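Local coordinates for periplasmic beta-glucosidase (Pseudomonas aeruginosa, PDB 6R5T), which probably hydrolyses terminal, non-reducing beta-D-glucosyl residues to release beta-D-glucose, acting as a periplasmic glycosidase of glycoside hydrolase family 3, at residues V127-D132 with Y147-L152; L523-E528 with P606-G611; S566-R569 with Q573-V576. The protein carries 1 engineered substitution. All coordinates share one frame; numbering follows the deposited sequence. Where two conformers were deposited one is given.

Contact 1: residues V127-D132 with Y147-L152; sequences VDITRD and YLTSLL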
# COMPACT_ATOMS: atom_id res chain seq x y z
N VAL A 127 -5.01 -5.05 19.31
CA VAL A 127 -5.63 -3.73 19.03
C VAL A 127 -4.94 -3.02 17.88
O VAL A 127 -5.02 -1.77 17.81
CB VAL A 127 -5.64 -2.90 20.31
CG1 VAL A 127 -6.39 -3.67 21.41
CG2 VAL A 127 -4.27 -2.48 20.82
N ASP A 128 -4.34 -3.77 16.97
CA ASP A 128 -3.69 -3.18 15.79
C ASP A 128 -4.78 -2.69 14.82
O ASP A 128 -5.67 -3.46 14.50
CB ASP A 128 -2.79 -4.19 15.13
CG ASP A 128 -1.82 -4.89 16.05
OD1 ASP A 128 -1.26 -4.20 16.90
OD2 ASP A 128 -1.63 -6.08 15.88
N ILE A 129 -4.72 -1.43 14.38
CA ILE A 129 -5.59 -0.91 13.30
C ILE A 129 -5.26 -1.66 12.02
O ILE A 129 -4.07 -1.80 11.66
CB ILE A 129 -5.32 0.60 13.16
CG1 ILE A 129 -5.81 1.30 14.43
CG2 ILE A 129 -5.92 1.22 11.93
CD1 ILE A 129 -7.27 1.20 14.66
N THR A 130 -6.30 -2.02 11.27
CA THR A 130 -6.12 -2.73 9.98
C THR A 130 -6.87 -2.03 8.85
O THR A 130 -8.08 -1.92 8.89
CB THR A 130 -6.55 -4.19 10.07
OG1 THR A 130 -7.92 -4.24 10.48
CG2 THR A 130 -5.65 -4.94 11.04
N ARG A 131 -6.10 -1.55 7.88
CA ARG A 131 -6.64 -0.91 6.66
C ARG A 131 -6.36 -1.76 5.40
O ARG A 131 -6.81 -1.35 4.28
CB ARG A 131 -6.04 0.47 6.48
CG ARG A 131 -6.46 1.46 7.56
CD ARG A 131 -5.77 2.79 7.38
NE ARG A 131 -6.36 3.77 8.29
CZ ARG A 131 -5.87 4.97 8.52
NH1 ARG A 131 -4.78 5.39 7.86
NH2 ARG A 131 -6.50 5.77 9.33
N ASP A 132 -5.70 -2.90 5.55
CA ASP A 132 -5.29 -3.73 4.40
C ASP A 132 -5.88 -5.11 4.60
O ASP A 132 -5.38 -5.90 5.37
CB ASP A 132 -3.77 -3.78 4.26
CG ASP A 132 -3.28 -4.43 2.98
OD1 ASP A 132 -3.94 -5.39 2.47
OD2 ASP A 132 -2.24 -3.90 2.46
N TYR A 147 -11.17 5.22 16.78
CA TYR A 147 -12.11 5.47 17.89
C TYR A 147 -12.65 4.16 18.45
O TYR A 147 -12.61 3.89 19.69
CB TYR A 147 -13.17 6.49 17.49
CG TYR A 147 -14.15 6.83 18.55
CD1 TYR A 147 -15.29 6.10 18.73
CD2 TYR A 147 -13.93 7.93 19.36
CE1 TYR A 147 -16.18 6.37 19.77
CE2 TYR A 147 -14.84 8.25 20.36
CZ TYR A 147 -15.94 7.47 20.57
OH TYR A 147 -16.76 7.98 21.56
N LEU A 148 -13.23 3.34 17.59
CA LEU A 148 -13.90 2.13 18.02
C LEU A 148 -12.82 1.18 18.60
O LEU A 148 -13.08 0.59 19.66
CB LEU A 148 -14.63 1.50 16.84
CG LEU A 148 -15.33 0.20 17.17
CD1 LEU A 148 -16.36 0.40 18.30
CD2 LEU A 148 -16.02 -0.32 15.94
N THR A 149 -11.71 0.98 17.89
CA THR A 149 -10.70 0.03 18.38
C THR A 149 -10.13 0.51 19.74
O THR A 149 -9.90 -0.34 20.64
CB THR A 149 -9.59 -0.19 17.36
OG1 THR A 149 -10.20 -0.84 16.23
CG2 THR A 149 -8.44 -1.00 17.92
N SER A 150 -9.94 1.81 19.90
CA SER A 150 -9.45 2.39 21.19
C SER A 150 -10.45 2.09 22.30
O SER A 150 -10.05 1.67 23.42
CB SER A 150 -9.13 3.81 21.09
OG SER A 150 -8.06 4.00 20.19
N LEU A 151 -11.73 2.30 22.04
CA LEU A 151 -12.76 2.05 23.05
C LEU A 151 -12.75 0.57 23.43
O LEU A 151 -12.74 0.23 24.64
CB LEU A 151 -14.11 2.48 22.44
CG LEU A 151 -15.32 2.44 23.36
CD1 LEU A 151 -16.44 3.25 22.72
CD2 LEU A 151 -15.86 1.07 23.59
N LEU A 152 -12.77 -0.32 22.45
CA LEU A 152 -12.85 -1.77 22.71
C LEU A 152 -11.55 -2.26 23.38
O LEU A 152 -11.63 -3.17 24.17
CB LEU A 152 -13.20 -2.52 21.43
CG LEU A 152 -14.58 -2.15 20.86
CD1 LEU A 152 -14.86 -3.09 19.71
CD2 LEU A 152 -15.70 -2.32 21.91
O HOH W 1 -8.51 -2.76 14.97
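Thr-149 reaches from its helix into the angle between Val-127 and Ile-129. The close side is the methyl side: Thr-149 CG2 lies 3.5 Å from Val-127 O and 4.1 Å from Val-127 CB. Thr-149 CB takes the tip of Ile-129, whose CD1 comes to 3.8 Å. With OG1 beside the backbone N (chi1 -66°), CG2 is left anti to that N and reaches the Val-127 carbonyl. On the OG1 side the contact is looser and wet: a single ordered water, placed to accept from Thr-149 OG1 (2.9 Å), donates to Asp-128 O (3.0 Å) and so joins loop and helix. The carbonyl oxygen of Asp-145, just before the helix, competes with that water for the one OG1 proton and is the stronger partner. Asp-128 turns its CB away from the helix, and its carboxylate holds His-177 ND1 and Tyr-208 OH; since His-177 lines the glycan pocket, Asp-128 is a second-shell residue there. In the TIM-barrel domain this is the loop after strand 121-122 packing on the helix that follows it, 146-161, with Val-127 also against helix 206-213 and Ile-129 against Tyr-204 of helix 197-204.

Contact 2: residues L523-E528 with P606-G611; sequences LSLGWE and PLYPFG
Two consecutive residues, Leu-607 and Tyr-608, both turn toward Leu-525, which a regular strand would not allow. The cause is a classic beta bulge: both lie across from the single residue Phe-567, and the backbone of each is hydrogen-bonded to it. The target, Leu-525, is the N-cap residue of helix 526-531 in the family 3 C-terminal domain. Leu-607 meets backbone more than side chain. Its CD2 sits 3.5 Å from Leu-525 C and 3.7 Å from Gly-526 N, so a methyl covers the peptide that leads into the helix, and the same CD2 is 3.9 Å from Leu-525 CB. Having CG anti to its backbone N (chi1 -178°) extends Leu-607 that way, and its CG also lies over one face of the Tyr-608 ring, 3.9 Å above the plane near the centre. A bound di(hydroxyethyl)ether lies near Leu-607 too. Tyr-608 is buried, rests on Ile-535 of strand 534-537, and passes its hydroxyl to Gln-529 OE1, a hydrogen bond to the helix that Leu-525 immediately precedes. Leu-525 and Tyr-608 cross at about a right angle, with Leu-525 CD1 at the ring edge, near its plane, 4.1 Å from Tyr-608 CE2.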
# COMPACT_ATOMS: atom_id res chain seq x y z
N LEU A 523 -14.10 -9.53 2.25
CA LEU A 523 -14.06 -10.26 0.96
C LEU A 523 -14.62 -9.38 -0.12
O LEU A 523 -15.43 -8.46 0.17
CB LEU A 523 -14.92 -11.53 0.99
CG LEU A 523 -14.55 -12.58 2.05
CD1 LEU A 523 -15.53 -13.74 2.02
CD2 LEU A 523 -13.14 -13.04 1.83
N SER A 524 -14.14 -9.62 -1.34
CA SER A 524 -14.67 -8.99 -2.57
C SER A 524 -15.90 -9.79 -3.03
O SER A 524 -15.73 -10.99 -3.37
CB SER A 524 -13.60 -8.91 -3.61
OG SER A 524 -13.14 -10.17 -3.97
N LEU A 525 -17.07 -9.14 -3.02
CA LEU A 525 -18.36 -9.87 -3.15
C LEU A 525 -19.23 -9.28 -4.25
O LEU A 525 -20.46 -9.37 -4.15
CB LEU A 525 -19.05 -9.81 -1.80
CG LEU A 525 -18.36 -10.61 -0.70
CD1 LEU A 525 -18.90 -10.28 0.67
CD2 LEU A 525 -18.50 -12.13 -0.95
N GLY A 526 -18.62 -8.73 -5.30
CA GLY A 526 -19.45 -8.05 -6.32
C GLY A 526 -20.41 -9.02 -6.99
O GLY A 526 -21.57 -8.63 -7.16
N TRP A 527 -19.97 -10.22 -7.38
CA TRP A 527 -20.89 -11.18 -8.07
C TRP A 527 -21.99 -11.56 -7.09
O TRP A 527 -23.18 -11.64 -7.46
CB TRP A 527 -20.15 -12.42 -8.57
CG TRP A 527 -21.05 -13.40 -9.24
CD1 TRP A 527 -21.27 -13.51 -10.59
CD2 TRP A 527 -21.84 -14.43 -8.63
NE1 TRP A 527 -22.16 -14.53 -10.85
CE2 TRP A 527 -22.57 -15.06 -9.67
CE3 TRP A 527 -22.06 -14.82 -7.32
CZ2 TRP A 527 -23.44 -16.12 -9.40
CZ3 TRP A 527 -22.94 -15.83 -7.06
CH2 TRP A 527 -23.61 -16.48 -8.10
N GLU A 528 -21.60 -11.81 -5.85
CA GLU A 528 -22.56 -12.25 -4.81
C GLU A 528 -23.62 -11.17 -4.56
O GLU A 528 -24.82 -11.47 -4.46
CB GLU A 528 -21.79 -12.63 -3.54
CG GLU A 528 -20.88 -13.82 -3.72
CD GLU A 528 -19.55 -13.58 -4.43
OE1 GLU A 528 -19.18 -12.41 -4.77
OE2 GLU A 528 -18.83 -14.58 -4.73
N PRO A 606 -15.91 1.48 -1.64
CA PRO A 606 -16.09 0.12 -1.16
C PRO A 606 -17.41 -0.46 -1.67
O PRO A 606 -18.37 0.30 -1.95
CB PRO A 606 -16.13 0.32 0.37
CG PRO A 606 -16.69 1.67 0.52
CD PRO A 606 -16.08 2.51 -0.60
N LEU A 607 -17.48 -1.77 -1.76
CA LEU A 607 -18.77 -2.44 -2.03
C LEU A 607 -19.70 -2.21 -0.83
O LEU A 607 -20.85 -1.84 -1.03
CB LEU A 607 -18.58 -3.93 -2.26
CG LEU A 607 -19.89 -4.65 -2.59
CD1 LEU A 607 -20.59 -4.06 -3.82
CD2 LEU A 607 -19.64 -6.11 -2.85
N TYR A 608 -19.17 -2.38 0.39
CA TYR A 608 -19.96 -2.15 1.63
C TYR A 608 -19.11 -1.23 2.49
O TYR A 608 -17.97 -1.58 2.79
CB TYR A 608 -20.27 -3.45 2.36
CG TYR A 608 -20.93 -4.53 1.55
CD1 TYR A 608 -22.24 -4.41 1.11
CD2 TYR A 608 -20.27 -5.71 1.29
CE1 TYR A 608 -22.85 -5.43 0.41
CE2 TYR A 608 -20.87 -6.74 0.58
CZ TYR A 608 -22.18 -6.60 0.14
OH TYR A 608 -22.79 -7.64 -0.54
N PRO A 609 -19.63 -0.08 2.88
CA PRO A 609 -18.82 0.87 3.66
C PRO A 609 -18.79 0.53 5.15
O PRO A 609 -19.54 -0.24 5.67
CB PRO A 609 -19.56 2.18 3.46
CG PRO A 609 -20.98 1.72 3.36
CD PRO A 609 -20.97 0.42 2.59
N PHE A 610 -17.84 1.15 5.83
CA PHE A 610 -17.76 1.12 7.29
C PHE A 610 -19.11 1.48 7.90
O PHE A 610 -19.77 2.45 7.44
CB PHE A 610 -16.73 2.13 7.74
CG PHE A 610 -16.53 2.17 9.22
CD1 PHE A 610 -15.67 1.27 9.87
CD2 PHE A 610 -17.18 3.12 9.99
CE1 PHE A 610 -15.46 1.38 11.24
CE2 PHE A 610 -16.96 3.23 11.35
CZ PHE A 610 -16.13 2.35 11.98
N GLY A 611 -19.56 0.69 8.84
CA GLY A 611 -20.83 0.92 9.55
C GLY A 611 -22.03 0.35 8.82
O GLY A 611 -23.15 0.53 9.36

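Contact 3: residues S566-R569 with Q573-V576; sequences SFPR and QVPV
Val-576 and Pro-568 carry the largest share of this contact, with Gln-573 next. The two segments are the arms of a short hairpin-like loop in the family 3 C-terminal domain, with three residues between them; the second arm, 573-576, contains a cis peptide bond before Pro-575. In the conformer described here (two were modelled for Val-576), the valine CG2 rests against the ring of Pro-568, 3.7 Å from both Pro-568 CB and Pro-568 CG. The methyl thus sits over one face of the proline ring, close to its centre, and the two side chains lie at a slant to one another. A chi1 of -73° places CG2 between the valine's own backbone N and carbonyl carbon. Pro-568 CG also touches Val-574 CG2, more loosely, at 4.3 Å. Beside this packing Ser-566 offers its CB to Val-576 O at 3.7 Å, while its hydroxyl is hydrogen-bonded to Glu-144 OE2.

Gln-573 works at the other end. Its chain is bent at chi2 (-141°), and NE2 passes alongside the aliphatic part of Arg-569, 4.0 Å from Arg-569 CB. The amide and guanidinium planes are 42° apart, so the groups are not stacked. NE2 donates to Glu-602 OE1 and to the Ala-603 carbonyl, which fits the modelled orientation of the amide; Arg-569 NE is held nearby by Asn-604 O. Arm 573-576 faces the second subunit: Val-574 O and Pro-575 O accept hydrogen bonds from Arg-134 and Arg-188 of that neighbouring chain, so the cis-proline arm is part of the dimer interface. Between the arms one water accepts the backbone N-H of Arg-569 at 2.9 Å and gives a weak hydrogen bond to Gln-573 OE1 at 2.7 Å.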
# COMPACT_ATOMS: atom_id res chain seq x y z
N SER A 566 -14.14 -1.62 5.97
CA SER A 566 -14.70 -1.39 4.61
C SER A 566 -14.44 -2.64 3.77
O SER A 566 -13.36 -3.24 3.89
CB SER A 566 -14.00 -0.19 4.05
OG SER A 566 -14.38 0.97 4.77
N PHE A 567 -15.39 -3.06 2.93
CA PHE A 567 -15.21 -4.23 2.05
C PHE A 567 -14.86 -3.73 0.66
O PHE A 567 -15.71 -3.08 0.02
CB PHE A 567 -16.46 -5.11 2.01
CG PHE A 567 -16.56 -6.10 3.14
CD1 PHE A 567 -16.20 -5.79 4.44
CD2 PHE A 567 -17.08 -7.36 2.91
CE1 PHE A 567 -16.29 -6.72 5.47
CE2 PHE A 567 -17.23 -8.26 3.96
CZ PHE A 567 -16.81 -7.97 5.23
N PRO A 568 -13.63 -3.96 0.19
CA PRO A 568 -13.21 -3.43 -1.09
C PRO A 568 -13.97 -4.17 -2.18
O PRO A 568 -14.27 -5.34 -2.00
CB PRO A 568 -11.72 -3.79 -1.23
CG PRO A 568 -11.29 -4.16 0.16
CD PRO A 568 -12.52 -4.69 0.87
N ARG A 569 -14.13 -3.52 -3.33
CA ARG A 569 -14.71 -4.22 -4.52
C ARG A 569 -13.72 -5.26 -5.03
O ARG A 569 -14.16 -6.29 -5.57
CB ARG A 569 -15.09 -3.23 -5.62
CG ARG A 569 -16.24 -2.34 -5.19
CD ARG A 569 -16.47 -1.29 -6.24
NE ARG A 569 -17.44 -0.32 -5.78
CZ ARG A 569 -18.76 -0.46 -5.83
NH1 ARG A 569 -19.30 -1.52 -6.37
NH2 ARG A 569 -19.52 0.50 -5.35
N GLN A 573 -8.07 -2.48 -5.22
CA GLN A 573 -8.42 -1.19 -4.59
C GLN A 573 -7.75 -1.00 -3.22
O GLN A 573 -7.94 0.08 -2.66
CB GLN A 573 -9.94 -1.07 -4.45
CG GLN A 573 -10.64 -1.25 -5.80
CD GLN A 573 -11.83 -0.36 -6.07
OE1 GLN A 573 -12.10 0.58 -5.31
NE2 GLN A 573 -12.51 -0.63 -7.19
N VAL A 574 -6.98 -1.95 -2.71
CA VAL A 574 -6.45 -1.86 -1.33
C VAL A 574 -5.45 -0.73 -1.30
O VAL A 574 -4.61 -0.60 -2.20
CB VAL A 574 -5.90 -3.21 -0.88
CG1 VAL A 574 -4.97 -3.11 0.32
CG2 VAL A 574 -7.03 -4.18 -0.64
N PRO A 575 -5.47 0.12 -0.25
CA PRO A 575 -6.44 0.10 0.84
C PRO A 575 -7.66 0.95 0.57
O PRO A 575 -7.60 1.96 -0.07
CB PRO A 575 -5.64 0.73 1.97
CG PRO A 575 -4.83 1.80 1.26
CD PRO A 575 -4.44 1.15 -0.04
N VAL A 576 -8.78 0.51 1.13
CA VAL A 576 -9.98 1.36 1.18
C VAL A 576 -10.39 1.39 2.65
O VAL A 576 -10.44 0.38 3.32
CB VAL A 576 -11.15 0.90 0.31
CG1 VAL A 576 -10.87 1.16 -1.16
CG2 VAL A 576 -11.49 -0.54 0.59
O HOH W 2 -13.44 -0.72 -3.32

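From the N terminus, contact 1 closes first: 14 residues separate 127-132 from 147-152, a local loop of the TIM-barrel domain. Contact 2 opens far later at 523-528 and closes only at 606-611, drawing a long loop back onto the start of helix 526-531. Contact 3, with just three residues between its arms, is nested inside that loop. The backbone pairing at Phe-567 ties contact 3 to the closing segment of contact 2, so the inner loop is fixed to the outer one. Contact 3 also reaches contact 1, where Asp-132 packs on Val-574 and Arg-131 on Pro-575, joining the C-terminal domain to the barrel. Contacts 1 and 2 do not touch.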